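Local coordinates for protein peroxinectin A (PDB 6ERC) that is a secreted haem peroxidase that uses hydrogen peroxide to oxidise phenolic donors and also has iodide and thiocyanate peroxidase activity, at residues A[151-156]-A[209-214]. Numbering follows the deposited sequence.
Sequences DGNVLY and VGERRG. With NA (sodium ion), chain K; HEM (protoporphyrin IX containing Fe), chain F.
Gly210 packs against the backbone of the short helix 153-156, its CA 4.3 Å from that of Leu155. A side chain at Gly210 would run into the carbonyls of Asn153 and Val154 and the carbonyl carbon of Leu155. Val154 O lies 3.0 Å from Gly210 N. Glu211 N is also near this oxygen, but its angle is poor for a bond. One water spans the two segments, accepting from Asn153 ND2 and donating to Gly210 O.

The side-chain packing is modest and made mostly by carbons. Glu211 CB rests on the backbone of Val154. Val154 CG2, anti to the backbone N, is the branch that touches Glu211 CB, at 4.0 Å. Glu211 CG also meets Asn153 ND2, with the amide and carboxylate planes turned 80° apart. Val154 and Val209 both touch His224 of helix 218-241.

This is the distal haem side of an animal haem peroxidase, and the contact joins it to the cation site. Sodium is held by Asp151 OD1 at 2.5 Å and Asn153 OD1 at 2.4 Å. Gly147, Tyr149 and Asn82 complete the site. Asn82 directly follows His81, the predicted proton acceptor, and Glu211 lies near His81.

The charged contacts run on to the haem. Beyond CB the Glu211 chain bends at chi2 (-85°), and its OE2 forms a salt bridge with Arg213 NE (3.5 Å), in the guanidinium plane. Arg213, the predicted transition-state stabiliser, is extended from CG to NE. Its NH1 donates to haem propionate O1D at 3.2 Å, and NH2 adds a weak bond to the same oxygen. An alanine at Arg213 would probably leave that propionate oxygen without these two donors and the Glu211 carboxylate without its ion-pair mate.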
# COMPACT_ATOMS: atom_id res chain seq x y z
N ASP A 151 0.73 13.02 -1.71
CA ASP A 151 1.02 14.14 -2.60
C ASP A 151 0.85 13.78 -4.07
O ASP A 151 1.40 14.46 -4.94
CB ASP A 151 2.44 14.66 -2.34
CG ASP A 151 3.50 13.58 -2.50
OD1 ASP A 151 3.14 12.41 -2.77
OD2 ASP A 151 4.70 13.90 -2.35
N GLY A 152 0.12 12.71 -4.37
CA GLY A 152 -0.14 12.34 -5.74
C GLY A 152 1.06 11.82 -6.50
O GLY A 152 0.98 11.68 -7.73
N ASN A 153 2.17 11.52 -5.82
CA ASN A 153 3.33 10.96 -6.49
C ASN A 153 2.95 9.73 -7.31
O ASN A 153 3.62 9.41 -8.30
CB ASN A 153 4.41 10.59 -5.47
CG ASN A 153 4.00 9.39 -4.61
OD1 ASN A 153 3.39 9.55 -3.56
ND2 ASN A 153 4.35 8.20 -5.06
N VAL A 154 1.89 9.03 -6.91
CA VAL A 154 1.42 7.87 -7.65
C VAL A 154 1.08 8.24 -9.09
O VAL A 154 1.22 7.41 -10.00
CB VAL A 154 0.21 7.25 -6.92
CG1 VAL A 154 -0.91 8.27 -6.78
CG2 VAL A 154 -0.28 6.01 -7.65
N LEU A 155 0.63 9.47 -9.33
CA LEU A 155 0.29 9.91 -10.68
C LEU A 155 1.39 10.71 -11.35
O LEU A 155 1.65 10.51 -12.54
CB LEU A 155 -0.98 10.77 -10.65
CG LEU A 155 -2.28 10.11 -10.16
CD1 LEU A 155 -3.41 11.10 -10.26
CD2 LEU A 155 -2.61 8.84 -10.93
N TYR A 156 2.06 11.60 -10.62
CA TYR A 156 2.94 12.58 -11.23
C TYR A 156 4.42 12.27 -11.07
O TYR A 156 5.26 13.00 -11.61
CB TYR A 156 2.64 13.97 -10.64
CG TYR A 156 1.16 14.27 -10.61
CD1 TYR A 156 0.47 14.59 -11.76
CD2 TYR A 156 0.45 14.21 -9.41
CE1 TYR A 156 -0.89 14.85 -11.74
CE2 TYR A 156 -0.91 14.47 -9.38
CZ TYR A 156 -1.57 14.80 -10.54
OH TYR A 156 -2.92 15.06 -10.51
N VAL A 209 3.05 4.98 -15.30
CA VAL A 209 2.40 5.84 -14.32
C VAL A 209 3.43 6.27 -13.28
O VAL A 209 4.55 5.76 -13.22
CB VAL A 209 1.19 5.16 -13.65
CG1 VAL A 209 0.10 4.88 -14.67
CG2 VAL A 209 1.61 3.88 -12.94
N GLY A 210 3.02 7.22 -12.43
CA GLY A 210 3.93 7.86 -11.50
C GLY A 210 4.50 6.95 -10.42
O GLY A 210 5.37 7.40 -9.67
N GLU A 211 4.04 5.70 -10.33
CA GLU A 211 4.49 4.79 -9.29
C GLU A 211 4.96 3.49 -9.93
O GLU A 211 4.23 2.87 -10.71
CB GLU A 211 3.35 4.52 -8.30
CG GLU A 211 3.80 4.51 -6.84
CD GLU A 211 4.34 3.16 -6.41
OE1 GLU A 211 3.79 2.14 -6.87
OE2 GLU A 211 5.30 3.12 -5.61
N ARG A 212 6.19 3.08 -9.59
CA ARG A 212 6.84 1.95 -10.25
C ARG A 212 5.93 0.72 -10.29
O ARG A 212 5.75 0.09 -11.34
CB ARG A 212 8.14 1.59 -9.54
CG ARG A 212 9.21 2.68 -9.56
CD ARG A 212 10.46 2.23 -8.80
NE ARG A 212 11.17 1.16 -9.49
CZ ARG A 212 12.24 1.32 -10.28
NH1 ARG A 212 12.75 2.53 -10.49
NH2 ARG A 212 12.80 0.27 -10.86
N ARG A 213 5.35 0.36 -9.15
CA ARG A 213 4.53 -0.84 -9.04
C ARG A 213 3.05 -0.56 -9.31
O ARG A 213 2.17 -1.12 -8.66
CB ARG A 213 4.73 -1.48 -7.67
CG ARG A 213 4.52 -0.53 -6.50
CD ARG A 213 4.93 -1.12 -5.16
NE ARG A 213 5.05 -0.07 -4.15
CZ ARG A 213 5.21 -0.30 -2.85
NH1 ARG A 213 5.29 -1.54 -2.37
NH2 ARG A 213 5.30 0.73 -2.01
N GLY A 214 2.76 0.31 -10.28
CA GLY A 214 1.38 0.59 -10.62
C GLY A 214 0.72 -0.53 -11.40
O GLY A 214 -0.50 -0.69 -11.34
NA NA K . 4.01 10.54 -1.43
CHA HEM F . 4.05 -4.37 0.22
CHB HEM F . 1.92 -7.05 -3.20
CHC HEM F . -2.43 -5.51 -1.67
CHD HEM F . -0.30 -3.02 1.90
C1A HEM F . 3.84 -5.27 -0.79
C2A HEM F . 4.86 -6.09 -1.41
C3A HEM F . 4.28 -6.83 -2.36
C4A HEM F . 2.87 -6.51 -2.36
CMA HEM F . 4.97 -7.86 -3.29
CAA HEM F . 6.34 -6.08 -1.01
CBA HEM F . 6.63 -7.43 -0.38
CGA HEM F . 7.83 -7.32 0.53
O1A HEM F . 7.76 -6.58 1.54
O2A HEM F . 8.85 -7.99 0.25
C1B HEM F . 0.57 -6.84 -3.09
C2B HEM F . -0.43 -7.41 -3.96
C3B HEM F . -1.63 -6.99 -3.55
C4B HEM F . -1.43 -6.13 -2.39
CMB HEM F . -0.06 -8.33 -5.14
CAB HEM F . -3.04 -7.30 -4.12
CBB HEM F . -3.24 -8.15 -5.13
C1C HEM F . -2.25 -4.71 -0.57
C2C HEM F . -3.29 -4.05 0.21
C3C HEM F . -2.69 -3.36 1.20
C4C HEM F . -1.26 -3.56 1.07
CMC HEM F . -4.78 -4.21 -0.13
CAC HEM F . -3.24 -2.47 2.35
CBC HEM F . -4.53 -2.20 2.57
C1D HEM F . 1.06 -3.13 1.73
C2D HEM F . 2.07 -2.44 2.49
C3D HEM F . 3.26 -2.83 2.03
C4D HEM F . 3.05 -3.76 0.95
CMD HEM F . 1.78 -1.47 3.65
CAD HEM F . 4.65 -2.36 2.50
CBD HEM F . 4.87 -1.01 1.84
CGD HEM F . 6.32 -0.79 1.50
O1D HEM F . 6.75 -1.26 0.41
O2D HEM F . 7.06 -0.16 2.30
NA HEM F . 2.64 -5.55 -1.40
NB HEM F . -0.08 -6.07 -2.14
NC HEM F . -1.03 -4.38 -0.01
ND HEM F . 1.69 -3.92 0.79
FE HEM F . 0.82 -4.94 -0.69
O HOH W 1 6.06 7.36 -6.73